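Transmembrane oligosaccharyl transferase (Archaeoglobus fulgidus, PDB 3WAJ) is a membrane-embedded oligosaccharyl transferase of the STT3 family, with a helical membrane part of the GT-C clan followed by a mixed helix-and-strand globular part. Local coordinates at residues P48-R53 against P70-P75; T508-N513 against V605-S610; Y693-E698 against R805-W810. All blocks are in the same frame, centred on the assembly; numbering follows the deposited sequence.

Contact 1 of 3, residues P48-R53 against P70-P75; sequences PWYYYR and PFTYYP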
# COMPACT_ATOMS: atom_id res chain seq x y z
N PRO A 48 0.39 6.88 -3.42
CA PRO A 48 0.59 8.17 -4.11
C PRO A 48 -0.34 8.34 -5.31
O PRO A 48 -0.69 9.48 -5.63
CB PRO A 48 2.05 8.11 -4.55
CG PRO A 48 2.71 7.19 -3.54
CD PRO A 48 1.66 6.13 -3.28
N TRP A 49 -0.72 7.26 -5.98
CA TRP A 49 -1.69 7.40 -7.07
C TRP A 49 -3.06 7.87 -6.58
O TRP A 49 -3.78 8.56 -7.30
CB TRP A 49 -1.78 6.11 -7.88
CG TRP A 49 -0.48 5.85 -8.59
CD1 TRP A 49 0.62 5.23 -8.06
CD2 TRP A 49 -0.12 6.25 -9.93
NE1 TRP A 49 1.63 5.20 -9.00
CE2 TRP A 49 1.21 5.82 -10.15
CE3 TRP A 49 -0.79 6.93 -10.95
CZ2 TRP A 49 1.88 6.04 -11.36
CZ3 TRP A 49 -0.12 7.14 -12.16
CH2 TRP A 49 1.20 6.69 -12.36
N TYR A 50 -3.42 7.50 -5.36
CA TYR A 50 -4.71 7.90 -4.82
C TYR A 50 -4.69 9.36 -4.34
O TYR A 50 -5.68 10.08 -4.52
CB TYR A 50 -5.19 6.95 -3.71
CG TYR A 50 -6.65 7.16 -3.43
CD1 TYR A 50 -7.61 6.70 -4.33
CD2 TYR A 50 -7.07 7.84 -2.29
CE1 TYR A 50 -8.97 6.88 -4.10
CE2 TYR A 50 -8.45 8.03 -2.04
CZ TYR A 50 -9.39 7.55 -2.96
OH TYR A 50 -10.73 7.73 -2.75
N TYR A 51 -3.58 9.79 -3.73
CA TYR A 51 -3.41 11.22 -3.47
C TYR A 51 -3.61 12.01 -4.76
O TYR A 51 -4.37 12.98 -4.80
CB TYR A 51 -2.06 11.55 -2.82
CG TYR A 51 -2.21 11.54 -1.33
CD1 TYR A 51 -3.01 12.48 -0.69
CD2 TYR A 51 -1.63 10.53 -0.56
CE1 TYR A 51 -3.21 12.43 0.67
CE2 TYR A 51 -1.81 10.49 0.81
CZ TYR A 51 -2.61 11.42 1.42
OH TYR A 51 -2.78 11.37 2.77
N TYR A 52 -2.96 11.55 -5.81
CA TYR A 52 -3.06 12.13 -7.14
C TYR A 52 -4.52 12.25 -7.55
O TYR A 52 -4.96 13.32 -7.98
CB TYR A 52 -2.25 11.25 -8.09
CG TYR A 52 -2.40 11.49 -9.57
CD1 TYR A 52 -2.70 10.43 -10.43
CD2 TYR A 52 -2.20 12.75 -10.13
CE1 TYR A 52 -2.81 10.60 -11.79
CE2 TYR A 52 -2.31 12.94 -11.52
CZ TYR A 52 -2.61 11.85 -12.34
OH TYR A 52 -2.73 11.99 -13.70
N ARG A 53 -5.27 11.16 -7.41
CA ARG A 53 -6.69 11.14 -7.73
C ARG A 53 -7.43 12.22 -6.92
O ARG A 53 -8.24 12.97 -7.47
CB ARG A 53 -7.28 9.74 -7.46
CG ARG A 53 -8.80 9.57 -7.67
CD ARG A 53 -9.66 10.14 -6.48
NE ARG A 53 -11.08 9.89 -6.72
CZ ARG A 53 -11.81 10.56 -7.61
NH1 ARG A 53 -11.26 11.55 -8.30
NH2 ARG A 53 -13.08 10.26 -7.78
N PRO A 70 -17.10 7.25 -4.68
CA PRO A 70 -17.84 6.13 -5.26
C PRO A 70 -17.11 5.51 -6.44
O PRO A 70 -17.55 4.48 -6.97
CB PRO A 70 -19.15 6.79 -5.73
CG PRO A 70 -18.80 8.22 -5.94
CD PRO A 70 -17.80 8.54 -4.85
N PHE A 71 -16.01 6.13 -6.85
CA PHE A 71 -15.25 5.68 -8.01
C PHE A 71 -14.38 4.47 -7.65
O PHE A 71 -13.88 3.76 -8.53
CB PHE A 71 -14.36 6.81 -8.51
CG PHE A 71 -14.33 6.96 -10.01
CD1 PHE A 71 -13.60 6.08 -10.80
CD2 PHE A 71 -14.98 8.03 -10.63
CE1 PHE A 71 -13.54 6.24 -12.16
CE2 PHE A 71 -14.92 8.20 -12.00
CZ PHE A 71 -14.20 7.29 -12.77
N THR A 72 -14.21 4.24 -6.35
CA THR A 72 -13.47 3.07 -5.88
C THR A 72 -14.35 2.13 -5.05
O THR A 72 -15.49 2.47 -4.71
CB THR A 72 -12.22 3.48 -5.12
OG1 THR A 72 -11.36 2.35 -5.00
CG2 THR A 72 -12.58 4.04 -3.74
N TYR A 73 -13.83 0.95 -4.74
CA TYR A 73 -14.63 -0.06 -4.02
C TYR A 73 -16.01 -0.24 -4.68
O TYR A 73 -17.06 -0.22 -4.02
CB TYR A 73 -14.71 0.30 -2.51
CG TYR A 73 -15.47 -0.70 -1.65
CD1 TYR A 73 -15.56 -2.05 -2.01
CD2 TYR A 73 -16.09 -0.30 -0.48
CE1 TYR A 73 -16.26 -2.95 -1.23
CE2 TYR A 73 -16.81 -1.19 0.31
CZ TYR A 73 -16.89 -2.51 -0.06
OH TYR A 73 -17.59 -3.40 0.72
N TYR A 74 -16.00 -0.42 -5.99
CA TYR A 74 -17.24 -0.56 -6.75
C TYR A 74 -18.00 -1.84 -6.38
O TYR A 74 -17.41 -2.91 -6.24
CB TYR A 74 -16.91 -0.54 -8.24
CG TYR A 74 -18.12 -0.51 -9.14
CD1 TYR A 74 -18.77 0.69 -9.45
CD2 TYR A 74 -18.60 -1.68 -9.71
CE1 TYR A 74 -19.87 0.71 -10.30
CE2 TYR A 74 -19.70 -1.67 -10.55
CZ TYR A 74 -20.34 -0.47 -10.85
OH TYR A 74 -21.43 -0.47 -11.71
N PRO A 75 -19.33 -1.74 -6.27
CA PRO A 75 -20.13 -0.52 -6.48
C PRO A 75 -20.60 0.11 -5.18
O PRO A 75 -21.76 0.54 -5.13
CB PRO A 75 -21.36 -1.07 -7.20
CG PRO A 75 -21.60 -2.39 -6.42
CD PRO A 75 -20.19 -2.92 -6.08

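Contact 2 of 3, residues T508-N513 against V605-S610; sequences TWMREN and VKYVVS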
# COMPACT_ATOMS: atom_id res chain seq x y z
N THR A 508 -3.90 2.85 -19.51
CA THR A 508 -4.17 3.95 -20.44
C THR A 508 -4.95 3.43 -21.62
O THR A 508 -5.86 4.10 -22.12
CB THR A 508 -2.91 4.69 -20.96
OG1 THR A 508 -2.02 3.75 -21.56
CG2 THR A 508 -2.21 5.45 -19.84
N TRP A 509 -4.62 2.22 -22.07
CA TRP A 509 -5.38 1.58 -23.13
C TRP A 509 -6.85 1.44 -22.73
O TRP A 509 -7.75 1.79 -23.48
CB TRP A 509 -4.81 0.20 -23.48
CG TRP A 509 -5.57 -0.47 -24.59
CD1 TRP A 509 -5.33 -0.35 -25.94
CD2 TRP A 509 -6.71 -1.34 -24.46
NE1 TRP A 509 -6.24 -1.09 -26.65
CE2 TRP A 509 -7.10 -1.71 -25.77
CE3 TRP A 509 -7.44 -1.83 -23.37
CZ2 TRP A 509 -8.19 -2.56 -26.02
CZ3 TRP A 509 -8.52 -2.68 -23.61
CH2 TRP A 509 -8.89 -3.04 -24.93
N MET A 510 -7.07 0.92 -21.52
CA MET A 510 -8.41 0.72 -21.00
C MET A 510 -9.21 2.01 -21.00
O MET A 510 -10.38 2.03 -21.41
CB MET A 510 -8.38 0.11 -19.58
CG MET A 510 -9.76 0.01 -18.95
SD MET A 510 -9.80 -0.90 -17.40
CE MET A 510 -9.73 -2.61 -17.95
N ARG A 511 -8.57 3.10 -20.56
CA ARG A 511 -9.23 4.41 -20.48
C ARG A 511 -9.78 4.83 -21.84
O ARG A 511 -10.83 5.48 -21.93
CB ARG A 511 -8.27 5.47 -19.95
CG ARG A 511 -8.79 6.92 -20.01
CD ARG A 511 -7.85 7.89 -19.29
NE ARG A 511 -8.32 9.28 -19.28
CZ ARG A 511 -7.71 10.28 -18.64
NH1 ARG A 511 -6.61 10.06 -17.96
NH2 ARG A 511 -8.23 11.50 -18.68
N GLU A 512 -9.08 4.43 -22.89
CA GLU A 512 -9.36 4.90 -24.24
C GLU A 512 -10.29 3.96 -25.00
O GLU A 512 -11.00 4.39 -25.90
CB GLU A 512 -8.05 5.11 -25.00
CG GLU A 512 -8.21 5.63 -26.44
CD GLU A 512 -8.74 7.07 -26.52
OE1 GLU A 512 -8.67 7.80 -25.50
OE2 GLU A 512 -9.22 7.46 -27.60
N ASN A 513 -10.32 2.69 -24.63
CA ASN A 513 -10.94 1.68 -25.48
C ASN A 513 -12.13 0.93 -24.88
O ASN A 513 -12.68 0.04 -25.51
CB ASN A 513 -9.88 0.68 -26.00
CG ASN A 513 -8.84 1.36 -26.89
OD1 ASN A 513 -9.06 1.53 -28.09
ND2 ASN A 513 -7.72 1.78 -26.30
N VAL A 605 -19.57 -6.45 -12.83
CA VAL A 605 -18.30 -6.26 -13.52
C VAL A 605 -18.45 -6.41 -15.03
O VAL A 605 -19.25 -7.22 -15.51
CB VAL A 605 -17.14 -7.14 -12.97
CG1 VAL A 605 -17.51 -7.80 -11.65
CG2 VAL A 605 -16.69 -8.16 -13.99
N LYS A 606 -17.70 -5.61 -15.77
CA LYS A 606 -17.67 -5.73 -17.21
C LYS A 606 -16.25 -6.05 -17.72
O LYS A 606 -16.06 -6.58 -18.82
CB LYS A 606 -18.21 -4.45 -17.86
CG LYS A 606 -18.42 -4.61 -19.34
CD LYS A 606 -18.87 -3.32 -20.05
CE LYS A 606 -19.42 -3.70 -21.44
NZ LYS A 606 -19.29 -2.59 -22.41
N TYR A 607 -15.24 -5.74 -16.92
CA TYR A 607 -13.86 -6.07 -17.28
C TYR A 607 -13.12 -6.72 -16.14
O TYR A 607 -13.34 -6.40 -14.97
CB TYR A 607 -13.09 -4.84 -17.77
CG TYR A 607 -13.74 -4.23 -18.96
CD1 TYR A 607 -13.48 -4.72 -20.23
CD2 TYR A 607 -14.67 -3.20 -18.83
CE1 TYR A 607 -14.09 -4.19 -21.34
CE2 TYR A 607 -15.29 -2.65 -19.93
CZ TYR A 607 -14.99 -3.16 -21.19
OH TYR A 607 -15.60 -2.65 -22.32
N VAL A 608 -12.24 -7.64 -16.51
CA VAL A 608 -11.35 -8.31 -15.57
C VAL A 608 -9.93 -7.93 -15.99
O VAL A 608 -9.61 -7.95 -17.18
CB VAL A 608 -11.50 -9.85 -15.67
CG1 VAL A 608 -10.66 -10.55 -14.61
CG2 VAL A 608 -12.97 -10.28 -15.58
N VAL A 609 -9.09 -7.55 -15.03
CA VAL A 609 -7.67 -7.33 -15.30
C VAL A 609 -6.84 -8.28 -14.46
O VAL A 609 -6.93 -8.29 -13.22
CB VAL A 609 -7.24 -5.88 -15.01
CG1 VAL A 609 -5.76 -5.70 -15.38
CG2 VAL A 609 -8.12 -4.87 -15.76
N SER A 610 -6.02 -9.09 -15.13
CA SER A 610 -5.24 -10.12 -14.44
C SER A 610 -3.78 -10.03 -14.82
O SER A 610 -3.44 -9.80 -15.99
CB SER A 610 -5.80 -11.52 -14.79
OG SER A 610 -4.90 -12.55 -14.44

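Contact 3 of 3, residues Y693-E698 against R805-W810; sequences YRMIYE and RTFEYW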
# COMPACT_ATOMS: atom_id res chain seq x y z
N TYR A 693 -16.44 -14.73 -21.01
CA TYR A 693 -15.25 -13.88 -20.95
C TYR A 693 -14.45 -14.04 -22.23
O TYR A 693 -14.34 -15.14 -22.75
CB TYR A 693 -14.38 -14.25 -19.73
CG TYR A 693 -15.13 -14.07 -18.45
CD1 TYR A 693 -14.99 -12.91 -17.72
CD2 TYR A 693 -16.02 -15.03 -18.00
CE1 TYR A 693 -15.71 -12.72 -16.55
CE2 TYR A 693 -16.76 -14.84 -16.84
CZ TYR A 693 -16.59 -13.69 -16.12
OH TYR A 693 -17.31 -13.49 -14.96
N ARG A 694 -13.89 -12.94 -22.73
CA ARG A 694 -13.02 -12.97 -23.92
C ARG A 694 -11.84 -12.08 -23.63
O ARG A 694 -11.98 -11.09 -22.89
CB ARG A 694 -13.77 -12.48 -25.18
CG ARG A 694 -14.48 -11.13 -25.03
CD ARG A 694 -15.05 -10.66 -26.35
NE ARG A 694 -15.72 -9.36 -26.28
CZ ARG A 694 -16.39 -8.81 -27.29
NH1 ARG A 694 -16.49 -9.44 -28.45
NH2 ARG A 694 -16.97 -7.63 -27.14
N MET A 695 -10.67 -12.41 -24.16
CA MET A 695 -9.53 -11.51 -24.01
C MET A 695 -9.72 -10.36 -24.99
O MET A 695 -10.20 -10.56 -26.10
CB MET A 695 -8.24 -12.27 -24.27
CG MET A 695 -6.97 -11.42 -24.24
SD MET A 695 -5.54 -12.49 -24.06
CE MET A 695 -4.39 -11.48 -24.90
N ILE A 696 -9.37 -9.14 -24.57
CA ILE A 696 -9.48 -8.01 -25.48
C ILE A 696 -8.16 -7.29 -25.71
O ILE A 696 -8.01 -6.54 -26.68
CB ILE A 696 -10.54 -7.00 -25.03
CG1 ILE A 696 -10.20 -6.44 -23.65
CG2 ILE A 696 -11.91 -7.64 -25.03
CD1 ILE A 696 -11.23 -5.45 -23.13
N TYR A 697 -7.21 -7.54 -24.81
CA TYR A 697 -5.89 -6.89 -24.83
C TYR A 697 -4.91 -7.62 -23.90
O TYR A 697 -5.30 -8.08 -22.83
CB TYR A 697 -6.04 -5.43 -24.37
CG TYR A 697 -4.75 -4.64 -24.20
CD1 TYR A 697 -3.97 -4.75 -23.05
CD2 TYR A 697 -4.34 -3.73 -25.18
CE1 TYR A 697 -2.79 -4.00 -22.89
CE2 TYR A 697 -3.18 -2.98 -25.03
CZ TYR A 697 -2.41 -3.12 -23.88
OH TYR A 697 -1.26 -2.39 -23.74
N GLU A 698 -3.65 -7.72 -24.31
CA GLU A 698 -2.57 -8.07 -23.38
C GLU A 698 -1.36 -7.17 -23.60
O GLU A 698 -1.16 -6.63 -24.69
CB GLU A 698 -2.15 -9.55 -23.49
CG GLU A 698 -1.37 -9.89 -24.77
CD GLU A 698 -0.81 -11.33 -24.77
OE1 GLU A 698 -0.71 -11.95 -23.68
OE2 GLU A 698 -0.46 -11.86 -25.85
N ARG A 805 0.57 -13.08 -30.70
CA ARG A 805 0.67 -14.40 -30.09
C ARG A 805 -0.65 -15.11 -30.31
O ARG A 805 -1.71 -14.47 -30.29
CB ARG A 805 0.94 -14.28 -28.59
CG ARG A 805 0.82 -15.58 -27.80
CD ARG A 805 1.20 -15.36 -26.34
NE ARG A 805 0.22 -14.57 -25.61
CZ ARG A 805 -0.82 -15.09 -24.95
NH1 ARG A 805 -1.01 -16.40 -24.93
NH2 ARG A 805 -1.69 -14.30 -24.32
N THR A 806 -0.60 -16.42 -30.54
CA THR A 806 -1.83 -17.19 -30.72
C THR A 806 -2.05 -18.22 -29.61
O THR A 806 -1.11 -18.65 -28.94
CB THR A 806 -1.88 -17.88 -32.09
OG1 THR A 806 -0.81 -18.82 -32.20
CG2 THR A 806 -1.78 -16.84 -33.20
N PHE A 807 -3.31 -18.61 -29.44
CA PHE A 807 -3.66 -19.70 -28.54
C PHE A 807 -5.00 -20.21 -29.03
O PHE A 807 -5.67 -19.52 -29.79
CB PHE A 807 -3.76 -19.25 -27.07
CG PHE A 807 -4.78 -18.16 -26.82
CD1 PHE A 807 -4.38 -16.82 -26.73
CD2 PHE A 807 -6.14 -18.46 -26.68
CE1 PHE A 807 -5.32 -15.80 -26.50
CE2 PHE A 807 -7.08 -17.44 -26.45
CZ PHE A 807 -6.66 -16.11 -26.36
N GLU A 808 -5.38 -21.41 -28.60
CA GLU A 808 -6.65 -21.97 -29.03
C GLU A 808 -7.73 -21.74 -27.98
O GLU A 808 -7.53 -22.02 -26.79
CB GLU A 808 -6.50 -23.47 -29.31
CG GLU A 808 -5.72 -23.79 -30.57
CD GLU A 808 -6.36 -23.19 -31.81
OE1 GLU A 808 -7.57 -23.43 -32.06
OE2 GLU A 808 -5.65 -22.46 -32.54
N TYR A 809 -8.87 -21.20 -28.42
CA TYR A 809 -10.07 -21.21 -27.59
C TYR A 809 -10.76 -22.55 -27.79
O TYR A 809 -10.99 -22.99 -28.92
CB TYR A 809 -11.03 -20.08 -27.98
CG TYR A 809 -12.36 -20.15 -27.23
CD1 TYR A 809 -12.50 -19.55 -25.99
CD2 TYR A 809 -13.46 -20.83 -27.75
CE1 TYR A 809 -13.70 -19.61 -25.28
CE2 TYR A 809 -14.66 -20.90 -27.04
CZ TYR A 809 -14.77 -20.29 -25.81
OH TYR A 809 -15.95 -20.34 -25.10
N TRP A 810 -11.08 -23.21 -26.68
CA TRP A 810 -11.82 -24.47 -26.73
C TRP A 810 -12.98 -24.43 -25.75
O TRP A 810 -12.85 -23.87 -24.67
CB TRP A 810 -10.92 -25.64 -26.34
CG TRP A 810 -10.03 -26.16 -27.42
CD1 TRP A 810 -8.71 -25.86 -27.63
CD2 TRP A 810 -10.40 -27.11 -28.44
NE1 TRP A 810 -8.24 -26.56 -28.71
CE2 TRP A 810 -9.25 -27.33 -29.23
CE3 TRP A 810 -11.58 -27.78 -28.76
CZ2 TRP A 810 -9.25 -28.20 -30.33
CZ3 TRP A 810 -11.58 -28.65 -29.85
CH2 TRP A 810 -10.42 -28.84 -30.62

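Contact 1 of 3, residues P48-R53 against P70-P75
The R53 guanidinium and the F71 ring meet obliquely, with their planes 76° apart. This is no stack. NH2 of R53 lies 3.8 Å from CB of F71 and 4.1 Å from its CD2, so it lies against CB and a ring carbon next to CG. The guanidinium is held mostly by others. NE makes salt bridges to D69 and E558, NH2 bonds to the hydroxyl of Y528, and NH1 to the backbone oxygen of Y524. Inside the loop, apart from the contact, P75 follows a cis peptide bond and lays CB over one face of the Y74 ring.

The R53 chain leaves the helix with CG anti to the backbone N (chi1 176°), and a bend at chi2 (-78°) sets its course to the loop. Y50 makes the second touch. Its OH stands 4.2 Å from CG2 of T72 and is hydrogen-bonded to D69. OD1 of D69 also accepts the backbone N of F71. D69 therefore joins both helix side chains to the loop. The Y50 side chain is about 9 Å from the zinc ion. Helix 47-60 begins with D47, which binds that zinc together with D161 and H163. The contact thus packs a loop against the metal-site helix of the STT3 N-terminal region.

Contact 2 of 3, residues T508-N513 against V605-S610
The methyl end of M510 fits against two strand residues, V609 and Y607. CE of M510 meets CG2 of V609 tip to tip at 3.5 Å, and this is the tight part of the contact. CE also lies 4.0 Å from CB of Y607, whose side chain runs past M510 in the opposite direction. The M510 chain runs out straight through chi1 and chi2 and turns only at chi3 (-77°), which brings CE within reach of both residues. All three are buried, and V547 and I773 from the flanking strands also touch M510. The Y607 hydroxyl is hydrogen-bonded to that of Y832.

Against 605-610 the rest of the helix end is looser. W509 and N513 are partly exposed and make no contact with that strand; their hydrogen bond is internal to the helix end. ND2 of N513 donates to W509 O at 2.8 Å, with an N-H...O angle of 160°. The same ND2 lies 3.2 Å above one face of the W509 indole, offset toward the rim. E512 N reaches W509 O from the opposite side of the carbonyl plane. Beyond, W509 stacks on Y697, while E512 is exposed and poorly ordered.

On the strand, Y607 and V609 point to the helix and V608 points away, the alternation of a beta strand. Both segments fall in the AglB core region, where helix 501-513 packs on the mixed sheet as an alpha/beta layer.

Contact 3 of 3, residues Y693-E698 against R805-W810
The backbones stay apart, with the nearest CA atoms, of E698 and R805, 9.8 Å from each other; R805 sits just before strand 806-814, and side chains bridge the gap. The strands belong to different sheets. Strand 693-698 is the edge of the five-stranded mixed sheet, and strand 806-814 is the edge of the four-stranded antiparallel sheet of the peripheral domain. Strand 693-698 carries a classic beta bulge, in which I696 and Y697 both face I773.

A side-on salt bridge carries the polar half. NE and NH2 of R805 each take one carboxylate oxygen of E698. NE donates to OE2 at 2.8 Å, on the syn lone pair, and NH2 donates to OE1 at 2.6 Å from above the carboxylate plane. Both bonds are somewhat bent, and the carboxylate and guanidinium planes stand 54° apart. The pairing is therefore twisted rather than flat. Each oxygen has a further partner: OE1 takes the backbone N of G769 and OE2 the hydroxyl of T801. R805 NH1 makes a second salt bridge, to D686. E698 is buried, and these donors together with R805 would probably favour its charged form. A bend at chi3 (71°) turns the R805 head to the carboxylate.

M695 makes the other half. Its chain crosses R805 at about a right angle, with CE 3.9 Å from NH2. With chi1 at 176° the extended chain heads away from its own backbone N and carries the sulfur to F807. There SD lies 4.1 Å from CE1 of F807, an oblique Met-aromatic contact with the sulfur 5.3 Å from the ring centroid.

From the N terminus, the three contacts follow one another in series; none encloses or crosses another. Contact 1 closes a short loop of 16 residues in the STT3 N-terminal region. The chain then passes through the rest of the membrane helices before contact 2 closes a loop of 91 residues in the AglB core domain. Contact 3 closes one of 106 residues and ties the mixed sheet to the peripheral domain. Contacts 1 and 2 do not touch, although their nearest atoms are about 5 Å apart. Contacts 2 and 3 do touch: Y607 packs on I696 and V608 on Y693. Strands 605-611 and 693-698 share one sheet, separated by strand 771-776.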